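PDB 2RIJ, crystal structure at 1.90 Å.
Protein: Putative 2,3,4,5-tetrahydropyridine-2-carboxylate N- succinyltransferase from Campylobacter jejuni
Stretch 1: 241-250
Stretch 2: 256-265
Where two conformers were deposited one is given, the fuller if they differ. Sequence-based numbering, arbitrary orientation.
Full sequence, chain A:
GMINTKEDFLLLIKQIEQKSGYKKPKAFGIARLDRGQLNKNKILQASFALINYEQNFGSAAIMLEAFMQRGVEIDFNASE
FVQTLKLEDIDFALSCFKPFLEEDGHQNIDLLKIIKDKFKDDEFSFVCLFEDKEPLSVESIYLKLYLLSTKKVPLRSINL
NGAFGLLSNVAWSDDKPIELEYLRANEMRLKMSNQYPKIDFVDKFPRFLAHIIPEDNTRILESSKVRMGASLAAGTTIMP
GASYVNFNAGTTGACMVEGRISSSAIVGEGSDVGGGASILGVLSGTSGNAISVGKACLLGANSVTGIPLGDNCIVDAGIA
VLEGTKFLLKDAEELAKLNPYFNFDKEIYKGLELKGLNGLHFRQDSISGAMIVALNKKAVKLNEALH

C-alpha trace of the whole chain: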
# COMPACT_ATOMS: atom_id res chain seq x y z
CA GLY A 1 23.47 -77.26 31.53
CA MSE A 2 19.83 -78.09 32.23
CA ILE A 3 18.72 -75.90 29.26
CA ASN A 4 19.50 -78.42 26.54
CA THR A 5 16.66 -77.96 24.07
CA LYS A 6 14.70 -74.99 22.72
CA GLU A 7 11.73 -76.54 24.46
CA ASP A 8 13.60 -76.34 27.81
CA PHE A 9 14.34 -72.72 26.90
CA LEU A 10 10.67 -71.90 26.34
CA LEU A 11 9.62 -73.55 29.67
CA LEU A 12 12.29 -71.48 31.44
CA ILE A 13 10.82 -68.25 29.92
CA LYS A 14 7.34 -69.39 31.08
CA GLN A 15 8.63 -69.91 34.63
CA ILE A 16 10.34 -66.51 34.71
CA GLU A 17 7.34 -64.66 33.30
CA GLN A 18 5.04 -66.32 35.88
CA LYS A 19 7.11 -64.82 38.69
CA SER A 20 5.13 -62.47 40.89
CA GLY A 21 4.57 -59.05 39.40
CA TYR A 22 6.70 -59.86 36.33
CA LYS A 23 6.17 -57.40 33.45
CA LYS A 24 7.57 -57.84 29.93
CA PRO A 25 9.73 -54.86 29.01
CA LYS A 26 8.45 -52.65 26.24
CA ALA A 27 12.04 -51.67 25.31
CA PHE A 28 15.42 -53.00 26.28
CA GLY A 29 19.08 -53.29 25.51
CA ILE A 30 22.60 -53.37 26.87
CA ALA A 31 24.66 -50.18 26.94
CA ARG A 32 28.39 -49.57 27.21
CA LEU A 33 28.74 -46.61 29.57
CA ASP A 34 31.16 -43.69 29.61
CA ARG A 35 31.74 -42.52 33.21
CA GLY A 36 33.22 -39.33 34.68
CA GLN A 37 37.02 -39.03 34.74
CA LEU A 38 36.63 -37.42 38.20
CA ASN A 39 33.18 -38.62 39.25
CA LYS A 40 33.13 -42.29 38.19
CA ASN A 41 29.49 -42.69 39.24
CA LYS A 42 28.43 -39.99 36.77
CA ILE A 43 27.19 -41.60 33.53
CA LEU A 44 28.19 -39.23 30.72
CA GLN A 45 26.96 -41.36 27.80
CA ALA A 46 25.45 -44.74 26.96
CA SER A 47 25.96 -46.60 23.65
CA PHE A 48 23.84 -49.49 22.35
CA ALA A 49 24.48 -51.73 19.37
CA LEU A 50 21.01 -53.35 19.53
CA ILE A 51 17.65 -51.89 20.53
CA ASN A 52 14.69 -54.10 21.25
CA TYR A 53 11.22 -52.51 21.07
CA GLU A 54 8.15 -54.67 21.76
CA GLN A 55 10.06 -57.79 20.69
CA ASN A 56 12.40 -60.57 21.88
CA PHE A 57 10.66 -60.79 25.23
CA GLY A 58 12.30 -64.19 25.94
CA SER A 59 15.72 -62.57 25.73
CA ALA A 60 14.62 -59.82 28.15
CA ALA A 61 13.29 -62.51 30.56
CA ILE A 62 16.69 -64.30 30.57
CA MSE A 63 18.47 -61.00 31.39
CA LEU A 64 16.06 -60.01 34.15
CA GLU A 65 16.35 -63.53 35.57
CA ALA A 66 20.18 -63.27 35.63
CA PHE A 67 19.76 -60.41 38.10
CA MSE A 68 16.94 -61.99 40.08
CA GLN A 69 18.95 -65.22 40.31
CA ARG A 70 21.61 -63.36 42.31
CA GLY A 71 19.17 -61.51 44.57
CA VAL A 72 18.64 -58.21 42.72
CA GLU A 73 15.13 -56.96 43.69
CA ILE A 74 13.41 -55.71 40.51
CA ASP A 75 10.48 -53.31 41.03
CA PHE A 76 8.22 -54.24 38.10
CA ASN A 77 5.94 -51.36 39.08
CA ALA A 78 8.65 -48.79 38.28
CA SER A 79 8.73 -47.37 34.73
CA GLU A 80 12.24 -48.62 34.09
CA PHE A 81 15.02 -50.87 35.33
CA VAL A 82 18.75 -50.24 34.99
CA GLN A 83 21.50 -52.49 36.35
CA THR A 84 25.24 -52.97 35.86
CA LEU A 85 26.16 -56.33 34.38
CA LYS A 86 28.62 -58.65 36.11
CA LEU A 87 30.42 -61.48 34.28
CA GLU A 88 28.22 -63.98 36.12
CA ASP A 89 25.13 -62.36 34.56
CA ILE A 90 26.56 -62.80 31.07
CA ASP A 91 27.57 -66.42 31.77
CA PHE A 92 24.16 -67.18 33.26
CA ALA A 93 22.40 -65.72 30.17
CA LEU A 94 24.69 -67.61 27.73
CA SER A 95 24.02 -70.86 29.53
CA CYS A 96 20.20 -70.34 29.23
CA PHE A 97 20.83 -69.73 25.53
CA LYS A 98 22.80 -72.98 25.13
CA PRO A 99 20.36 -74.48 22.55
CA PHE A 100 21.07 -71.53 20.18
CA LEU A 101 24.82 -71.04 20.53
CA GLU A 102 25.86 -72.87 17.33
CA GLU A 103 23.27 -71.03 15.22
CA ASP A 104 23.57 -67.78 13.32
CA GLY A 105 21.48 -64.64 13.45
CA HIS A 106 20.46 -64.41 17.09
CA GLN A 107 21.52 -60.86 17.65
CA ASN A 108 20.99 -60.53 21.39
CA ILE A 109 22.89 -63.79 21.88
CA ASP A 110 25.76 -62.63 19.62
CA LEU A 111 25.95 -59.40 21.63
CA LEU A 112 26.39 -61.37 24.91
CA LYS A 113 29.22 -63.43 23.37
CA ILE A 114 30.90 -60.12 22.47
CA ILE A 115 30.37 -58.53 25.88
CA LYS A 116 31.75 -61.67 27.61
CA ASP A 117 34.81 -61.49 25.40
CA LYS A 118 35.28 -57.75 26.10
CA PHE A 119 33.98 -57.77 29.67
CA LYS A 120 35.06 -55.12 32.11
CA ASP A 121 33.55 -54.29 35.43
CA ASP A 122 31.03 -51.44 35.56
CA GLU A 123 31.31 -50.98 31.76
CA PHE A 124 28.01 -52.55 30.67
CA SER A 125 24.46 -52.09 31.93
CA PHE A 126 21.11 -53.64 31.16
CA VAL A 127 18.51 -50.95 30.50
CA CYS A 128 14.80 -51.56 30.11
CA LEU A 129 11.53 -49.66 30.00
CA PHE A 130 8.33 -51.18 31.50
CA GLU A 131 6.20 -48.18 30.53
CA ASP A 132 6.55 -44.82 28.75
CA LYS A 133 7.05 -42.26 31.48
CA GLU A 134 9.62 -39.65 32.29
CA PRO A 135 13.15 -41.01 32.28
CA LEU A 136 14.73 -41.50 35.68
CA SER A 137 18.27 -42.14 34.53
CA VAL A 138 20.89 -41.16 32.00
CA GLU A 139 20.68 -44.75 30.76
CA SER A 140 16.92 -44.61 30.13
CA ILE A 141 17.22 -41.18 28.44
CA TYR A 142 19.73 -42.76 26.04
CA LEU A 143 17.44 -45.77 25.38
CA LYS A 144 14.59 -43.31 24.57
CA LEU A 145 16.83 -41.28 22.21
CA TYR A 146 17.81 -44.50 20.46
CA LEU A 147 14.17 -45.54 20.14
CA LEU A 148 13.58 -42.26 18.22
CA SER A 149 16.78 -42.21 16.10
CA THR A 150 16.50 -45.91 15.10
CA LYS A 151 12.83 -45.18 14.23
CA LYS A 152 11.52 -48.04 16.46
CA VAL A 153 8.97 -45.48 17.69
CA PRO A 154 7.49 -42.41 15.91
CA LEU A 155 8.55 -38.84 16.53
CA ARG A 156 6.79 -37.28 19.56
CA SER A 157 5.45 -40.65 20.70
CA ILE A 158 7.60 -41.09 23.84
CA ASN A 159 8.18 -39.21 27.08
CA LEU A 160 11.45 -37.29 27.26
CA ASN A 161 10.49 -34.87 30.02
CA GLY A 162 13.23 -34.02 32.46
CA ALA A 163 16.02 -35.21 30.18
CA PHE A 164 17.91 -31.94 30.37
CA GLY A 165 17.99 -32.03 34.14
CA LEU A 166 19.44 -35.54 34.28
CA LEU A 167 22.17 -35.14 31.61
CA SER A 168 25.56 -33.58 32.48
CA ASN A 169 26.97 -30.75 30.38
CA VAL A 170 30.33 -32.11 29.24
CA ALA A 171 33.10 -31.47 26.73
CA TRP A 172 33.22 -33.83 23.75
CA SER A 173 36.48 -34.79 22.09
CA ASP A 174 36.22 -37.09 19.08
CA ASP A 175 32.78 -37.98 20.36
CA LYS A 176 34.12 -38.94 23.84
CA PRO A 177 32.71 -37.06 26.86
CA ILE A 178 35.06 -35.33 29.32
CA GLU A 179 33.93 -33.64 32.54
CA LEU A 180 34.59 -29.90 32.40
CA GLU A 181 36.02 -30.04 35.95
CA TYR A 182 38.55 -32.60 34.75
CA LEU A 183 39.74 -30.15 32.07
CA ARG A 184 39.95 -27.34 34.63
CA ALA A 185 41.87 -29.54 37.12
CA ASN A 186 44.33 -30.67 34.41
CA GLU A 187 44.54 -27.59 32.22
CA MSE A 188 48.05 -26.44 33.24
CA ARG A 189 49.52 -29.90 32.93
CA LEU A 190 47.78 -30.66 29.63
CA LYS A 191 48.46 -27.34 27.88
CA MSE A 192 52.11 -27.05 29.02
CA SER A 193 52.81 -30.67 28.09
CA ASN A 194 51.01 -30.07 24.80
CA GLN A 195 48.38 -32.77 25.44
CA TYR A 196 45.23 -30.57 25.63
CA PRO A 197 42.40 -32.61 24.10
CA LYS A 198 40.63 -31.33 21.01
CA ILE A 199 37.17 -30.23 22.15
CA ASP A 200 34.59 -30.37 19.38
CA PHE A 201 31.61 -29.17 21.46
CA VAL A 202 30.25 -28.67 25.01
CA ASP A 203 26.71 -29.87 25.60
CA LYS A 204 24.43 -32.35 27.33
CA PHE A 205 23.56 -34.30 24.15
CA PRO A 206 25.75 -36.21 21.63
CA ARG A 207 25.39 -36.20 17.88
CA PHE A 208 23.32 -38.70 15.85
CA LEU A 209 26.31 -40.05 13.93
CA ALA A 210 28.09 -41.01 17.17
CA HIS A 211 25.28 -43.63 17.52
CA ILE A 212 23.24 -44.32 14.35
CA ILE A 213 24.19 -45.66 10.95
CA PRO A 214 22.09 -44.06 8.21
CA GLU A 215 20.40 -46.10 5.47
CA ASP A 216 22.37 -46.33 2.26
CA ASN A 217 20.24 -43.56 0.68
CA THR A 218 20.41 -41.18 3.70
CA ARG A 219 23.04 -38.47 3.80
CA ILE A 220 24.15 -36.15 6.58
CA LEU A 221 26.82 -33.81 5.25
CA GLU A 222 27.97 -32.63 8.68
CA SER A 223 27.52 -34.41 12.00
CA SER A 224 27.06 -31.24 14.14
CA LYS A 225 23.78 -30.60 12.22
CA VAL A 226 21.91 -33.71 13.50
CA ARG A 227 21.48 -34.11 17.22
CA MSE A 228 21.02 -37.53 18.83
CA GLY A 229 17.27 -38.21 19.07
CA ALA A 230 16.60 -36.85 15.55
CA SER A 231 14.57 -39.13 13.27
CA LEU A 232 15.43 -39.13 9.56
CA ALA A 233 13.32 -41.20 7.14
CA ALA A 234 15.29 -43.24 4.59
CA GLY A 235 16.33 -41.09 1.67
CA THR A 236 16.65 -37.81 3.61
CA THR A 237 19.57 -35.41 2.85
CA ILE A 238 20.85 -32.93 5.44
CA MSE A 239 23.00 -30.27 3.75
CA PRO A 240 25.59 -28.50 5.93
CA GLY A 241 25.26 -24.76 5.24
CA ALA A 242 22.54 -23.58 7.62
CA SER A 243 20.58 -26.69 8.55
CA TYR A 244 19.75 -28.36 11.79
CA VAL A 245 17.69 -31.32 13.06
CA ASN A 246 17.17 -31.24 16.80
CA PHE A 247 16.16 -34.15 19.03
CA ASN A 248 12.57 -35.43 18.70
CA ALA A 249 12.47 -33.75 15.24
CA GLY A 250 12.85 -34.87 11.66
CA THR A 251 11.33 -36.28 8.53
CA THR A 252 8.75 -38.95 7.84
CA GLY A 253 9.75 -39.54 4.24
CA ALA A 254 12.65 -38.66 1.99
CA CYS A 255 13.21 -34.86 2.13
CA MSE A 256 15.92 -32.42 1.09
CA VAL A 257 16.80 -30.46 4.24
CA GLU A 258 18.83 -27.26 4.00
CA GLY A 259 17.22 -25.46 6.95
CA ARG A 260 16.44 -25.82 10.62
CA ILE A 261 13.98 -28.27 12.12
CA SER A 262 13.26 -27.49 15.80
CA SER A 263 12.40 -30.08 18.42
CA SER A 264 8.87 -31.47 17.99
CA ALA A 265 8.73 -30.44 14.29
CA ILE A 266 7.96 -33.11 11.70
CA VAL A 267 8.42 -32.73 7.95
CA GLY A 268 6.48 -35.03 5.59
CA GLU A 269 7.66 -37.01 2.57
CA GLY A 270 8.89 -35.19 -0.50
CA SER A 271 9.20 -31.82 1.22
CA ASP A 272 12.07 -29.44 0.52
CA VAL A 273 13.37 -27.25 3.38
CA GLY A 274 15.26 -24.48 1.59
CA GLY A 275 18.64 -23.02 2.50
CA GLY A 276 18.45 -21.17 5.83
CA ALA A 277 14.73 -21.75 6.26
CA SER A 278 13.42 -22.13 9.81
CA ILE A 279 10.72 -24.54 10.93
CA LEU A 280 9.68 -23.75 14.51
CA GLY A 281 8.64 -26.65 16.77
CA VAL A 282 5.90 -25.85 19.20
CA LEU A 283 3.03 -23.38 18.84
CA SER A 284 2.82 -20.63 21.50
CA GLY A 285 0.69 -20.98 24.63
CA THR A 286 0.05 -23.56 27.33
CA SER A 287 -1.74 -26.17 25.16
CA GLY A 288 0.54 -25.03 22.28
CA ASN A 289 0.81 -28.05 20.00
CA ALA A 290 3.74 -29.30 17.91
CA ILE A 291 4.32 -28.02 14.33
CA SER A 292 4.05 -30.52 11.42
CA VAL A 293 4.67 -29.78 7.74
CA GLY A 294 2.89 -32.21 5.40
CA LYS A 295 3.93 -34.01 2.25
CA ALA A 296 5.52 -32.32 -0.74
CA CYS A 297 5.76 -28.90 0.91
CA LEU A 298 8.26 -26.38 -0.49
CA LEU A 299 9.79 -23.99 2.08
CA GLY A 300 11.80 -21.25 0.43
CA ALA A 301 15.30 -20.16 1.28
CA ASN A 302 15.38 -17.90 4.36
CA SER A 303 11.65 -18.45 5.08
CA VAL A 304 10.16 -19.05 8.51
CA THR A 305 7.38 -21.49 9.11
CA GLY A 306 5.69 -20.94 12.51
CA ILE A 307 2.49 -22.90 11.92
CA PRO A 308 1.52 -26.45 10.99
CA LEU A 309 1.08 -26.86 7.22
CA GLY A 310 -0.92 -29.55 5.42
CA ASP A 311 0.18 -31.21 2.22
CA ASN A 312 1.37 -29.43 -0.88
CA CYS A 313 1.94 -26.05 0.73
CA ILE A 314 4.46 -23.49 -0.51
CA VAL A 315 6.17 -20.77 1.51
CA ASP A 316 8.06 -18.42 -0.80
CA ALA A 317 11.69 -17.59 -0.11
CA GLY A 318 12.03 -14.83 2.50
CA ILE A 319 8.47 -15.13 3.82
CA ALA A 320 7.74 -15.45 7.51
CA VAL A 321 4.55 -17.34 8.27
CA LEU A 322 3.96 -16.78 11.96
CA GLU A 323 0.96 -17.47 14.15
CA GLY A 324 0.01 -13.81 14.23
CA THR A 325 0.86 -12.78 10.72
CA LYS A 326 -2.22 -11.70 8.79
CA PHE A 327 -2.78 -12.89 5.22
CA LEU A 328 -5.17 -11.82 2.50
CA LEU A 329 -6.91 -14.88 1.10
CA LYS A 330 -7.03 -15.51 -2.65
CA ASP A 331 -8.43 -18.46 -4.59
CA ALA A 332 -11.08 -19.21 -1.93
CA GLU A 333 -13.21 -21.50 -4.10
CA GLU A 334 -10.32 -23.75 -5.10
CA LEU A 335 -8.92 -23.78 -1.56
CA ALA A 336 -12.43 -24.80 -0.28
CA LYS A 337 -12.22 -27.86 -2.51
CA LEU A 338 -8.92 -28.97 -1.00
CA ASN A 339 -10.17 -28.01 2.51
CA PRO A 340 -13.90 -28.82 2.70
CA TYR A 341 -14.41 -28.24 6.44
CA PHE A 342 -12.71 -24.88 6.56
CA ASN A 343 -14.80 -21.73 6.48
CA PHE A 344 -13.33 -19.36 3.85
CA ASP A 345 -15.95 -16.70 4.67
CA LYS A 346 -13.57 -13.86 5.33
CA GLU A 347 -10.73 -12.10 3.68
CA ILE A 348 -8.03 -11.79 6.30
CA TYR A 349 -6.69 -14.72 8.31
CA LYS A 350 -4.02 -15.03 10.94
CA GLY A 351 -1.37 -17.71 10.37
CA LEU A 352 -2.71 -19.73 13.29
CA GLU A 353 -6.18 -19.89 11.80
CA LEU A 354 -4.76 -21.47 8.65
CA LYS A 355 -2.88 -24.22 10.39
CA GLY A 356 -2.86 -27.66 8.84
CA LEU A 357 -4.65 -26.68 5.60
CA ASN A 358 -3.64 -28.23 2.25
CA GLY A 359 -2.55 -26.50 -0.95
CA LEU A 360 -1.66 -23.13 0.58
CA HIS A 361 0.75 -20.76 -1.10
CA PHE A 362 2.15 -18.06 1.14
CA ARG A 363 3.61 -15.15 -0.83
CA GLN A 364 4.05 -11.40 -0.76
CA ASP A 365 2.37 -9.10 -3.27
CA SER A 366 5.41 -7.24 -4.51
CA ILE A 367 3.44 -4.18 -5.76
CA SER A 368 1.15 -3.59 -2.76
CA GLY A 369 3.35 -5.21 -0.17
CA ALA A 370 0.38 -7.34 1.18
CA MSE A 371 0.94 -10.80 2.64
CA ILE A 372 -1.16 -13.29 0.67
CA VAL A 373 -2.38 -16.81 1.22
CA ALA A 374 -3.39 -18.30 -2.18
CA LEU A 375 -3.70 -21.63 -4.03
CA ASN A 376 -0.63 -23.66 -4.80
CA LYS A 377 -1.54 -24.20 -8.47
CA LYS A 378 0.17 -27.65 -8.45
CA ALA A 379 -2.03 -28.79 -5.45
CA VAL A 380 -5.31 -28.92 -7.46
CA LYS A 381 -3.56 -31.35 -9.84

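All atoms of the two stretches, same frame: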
# COMPACT_ATOMS: atom_id res chain seq x y z
N GLY A 241 25.15 -26.21 5.16
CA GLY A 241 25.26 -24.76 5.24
C GLY A 241 24.59 -24.10 6.44
O GLY A 241 25.24 -23.38 7.18
N ALA A 242 23.30 -24.31 6.62
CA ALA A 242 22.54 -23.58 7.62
C ALA A 242 21.42 -24.41 8.19
O ALA A 242 20.44 -23.87 8.65
CB ALA A 242 22.02 -22.24 7.04
N SER A 243 21.57 -25.73 8.13
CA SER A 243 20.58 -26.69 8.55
C SER A 243 20.71 -27.07 10.01
O SER A 243 21.73 -26.86 10.65
CB SER A 243 20.69 -27.98 7.75
OG SER A 243 20.87 -27.72 6.36
N TYR A 244 19.68 -27.72 10.50
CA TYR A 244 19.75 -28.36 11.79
C TYR A 244 18.56 -29.31 11.92
O TYR A 244 17.49 -29.02 11.42
CB TYR A 244 19.71 -27.37 12.95
CG TYR A 244 20.18 -27.98 14.27
CD1 TYR A 244 21.45 -28.49 14.38
CD2 TYR A 244 19.35 -28.06 15.39
CE1 TYR A 244 21.90 -29.08 15.52
CE2 TYR A 244 19.81 -28.63 16.58
CZ TYR A 244 21.07 -29.13 16.64
OH TYR A 244 21.54 -29.69 17.79
N VAL A 245 18.78 -30.45 12.55
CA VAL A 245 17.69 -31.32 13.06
C VAL A 245 17.95 -31.60 14.54
O VAL A 245 18.96 -32.25 14.94
CB VAL A 245 17.54 -32.58 12.30
CG1 VAL A 245 16.22 -33.31 12.71
CG2 VAL A 245 17.62 -32.31 10.74
N ASN A 246 17.06 -31.08 15.37
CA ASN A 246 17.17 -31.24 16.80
C ASN A 246 16.58 -32.60 17.24
O ASN A 246 16.05 -33.41 16.44
CB ASN A 246 16.44 -30.08 17.47
CG ASN A 246 17.02 -29.70 18.84
OD1 ASN A 246 17.64 -30.49 19.50
ND2 ASN A 246 16.85 -28.43 19.22
N PHE A 247 16.73 -32.91 18.52
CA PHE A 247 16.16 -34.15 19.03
C PHE A 247 14.64 -34.10 18.99
O PHE A 247 14.03 -32.99 19.05
CB PHE A 247 16.68 -34.47 20.43
CG PHE A 247 16.06 -33.67 21.50
CD1 PHE A 247 16.62 -32.49 21.88
CD2 PHE A 247 14.93 -34.13 22.15
CE1 PHE A 247 16.06 -31.75 22.90
CE2 PHE A 247 14.38 -33.40 23.19
CZ PHE A 247 14.93 -32.21 23.54
N ASN A 248 14.03 -35.28 18.85
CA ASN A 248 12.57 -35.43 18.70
C ASN A 248 12.04 -34.53 17.54
O ASN A 248 10.96 -33.94 17.64
CB ASN A 248 11.89 -35.07 20.03
CG ASN A 248 10.49 -35.58 20.14
OD1 ASN A 248 10.15 -36.68 19.66
ND2 ASN A 248 9.64 -34.77 20.78
N ALA A 249 12.81 -34.46 16.46
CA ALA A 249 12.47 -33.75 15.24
C ALA A 249 12.95 -34.57 14.06
O ALA A 249 13.86 -35.38 14.19
CB ALA A 249 13.15 -32.33 15.18
N GLY A 250 12.34 -34.33 12.91
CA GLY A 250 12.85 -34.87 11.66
C GLY A 250 11.84 -35.01 10.56
O GLY A 250 10.94 -34.16 10.40
N MSE A 256 14.70 -33.24 1.19
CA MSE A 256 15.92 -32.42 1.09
C MSE A 256 15.87 -31.35 2.18
O MSE A 256 14.97 -30.52 2.19
CB MSE A 256 15.97 -31.74 -0.25
CG MSE A 256 17.11 -30.72 -0.39
SE MSE A 256 18.89 -31.56 -0.11
CE MSE A 256 18.74 -32.97 -1.48
N VAL A 257 16.81 -31.37 3.11
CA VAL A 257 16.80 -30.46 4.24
C VAL A 257 18.08 -29.56 4.21
O VAL A 257 19.20 -30.03 4.30
CB VAL A 257 16.68 -31.19 5.57
CG1 VAL A 257 16.67 -30.17 6.77
CG2 VAL A 257 15.46 -32.13 5.57
N GLU A 258 17.83 -28.29 4.04
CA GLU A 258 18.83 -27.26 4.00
C GLU A 258 18.57 -26.14 5.01
O GLU A 258 19.26 -25.10 5.05
CB GLU A 258 18.97 -26.72 2.61
CG GLU A 258 18.93 -27.77 1.59
CD GLU A 258 19.38 -27.23 0.24
OE1 GLU A 258 20.51 -26.75 0.17
OE2 GLU A 258 18.62 -27.26 -0.74
N GLY A 259 17.61 -26.39 5.87
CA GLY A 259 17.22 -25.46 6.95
C GLY A 259 17.02 -26.17 8.27
O GLY A 259 17.46 -27.32 8.46
N ARG A 260 16.39 -25.48 9.21
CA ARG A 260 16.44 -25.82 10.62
C ARG A 260 15.11 -26.36 11.10
O ARG A 260 14.07 -25.68 11.01
CB ARG A 260 16.85 -24.59 11.42
CG ARG A 260 18.25 -24.14 11.02
CD ARG A 260 18.63 -22.85 11.70
NE ARG A 260 17.83 -21.72 11.22
CZ ARG A 260 18.15 -20.96 10.17
NH1 ARG A 260 19.17 -21.25 9.37
NH2 ARG A 260 17.41 -19.89 9.87
N ILE A 261 15.15 -27.59 11.58
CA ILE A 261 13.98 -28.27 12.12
C ILE A 261 14.10 -28.33 13.64
O ILE A 261 14.86 -29.13 14.20
CB ILE A 261 13.82 -29.68 11.57
CG1 ILE A 261 13.93 -29.66 10.05
CG2 ILE A 261 12.46 -30.28 11.99
CD1 ILE A 261 13.84 -31.01 9.37
N SER A 262 13.28 -27.53 14.32
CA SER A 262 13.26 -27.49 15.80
C SER A 262 12.64 -28.73 16.42
O SER A 262 11.88 -29.47 15.79
CB SER A 262 12.46 -26.26 16.30
OG SER A 262 13.07 -25.04 15.91
N SER A 263 12.96 -28.96 17.68
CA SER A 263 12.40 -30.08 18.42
C SER A 263 10.89 -30.04 18.35
O SER A 263 10.28 -28.97 18.45
CB SER A 263 12.88 -30.05 19.89
OG SER A 263 14.18 -30.58 19.97
N SER A 264 10.29 -31.22 18.15
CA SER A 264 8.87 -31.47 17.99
C SER A 264 8.35 -31.25 16.57
O SER A 264 7.25 -31.64 16.31
CB SER A 264 8.00 -30.70 18.99
OG SER A 264 8.24 -31.21 20.25
N ALA A 265 9.16 -30.70 15.69
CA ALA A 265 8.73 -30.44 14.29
C ALA A 265 8.94 -31.69 13.46
O ALA A 265 9.98 -32.39 13.62
CB ALA A 265 9.46 -29.23 13.70
O HOH W 1 21.88 -25.18 4.25
O HOH W 2 14.04 -26.62 19.38

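The two stretches are joined by a short parallel β pairing that continues into loop and turn, held mainly by backbone hydrogen bonds, with a few side chains closing its ends; together they bury 678 Å². Tyr244 pairs with Arg260 and Val245 with Ile261. Along this register Tyr244 N donates to Gly259 O (3.0 Å), Ile261 N to Tyr244 O (2.7 Å, nearly linear) and Asn246 N to Ile261 O (3.2 Å).

At one end, Arg260 NH1 reaches back to Ala242 O (3.0 Å), at the guanidinium edge, where N-H groups point; its NE and NH2 are satisfied elsewhere in the structure. A water accepts from Ala242 N (2.9 Å) and donates to Glu258 O (2.7 Å), bridging the two stretches just before the backbone-to-backbone ladder starts at Tyr244 N.

Val245 and Ile261 share the face opposite Tyr244 and Arg260. Ile261 fills this buried side, its CD1 4.2 Å from Val245 CG2 and its CG2 3.9 Å from Ala249 CB. The small Ala249 fits closely, with CB only 3.2 Å from Ser262 O.

Beyond the strands, Ser263 OG lies over one face of the Phe247 ring and donates to Phe247 O (2.6 Å). The type II turn from Ser262 to Ala265 presents Ser264 N to Asn248 O (2.8 Å), and Gly250 N donates to Ala265 O (3.1 Å); the backbone angles of Gly250 call for glycine.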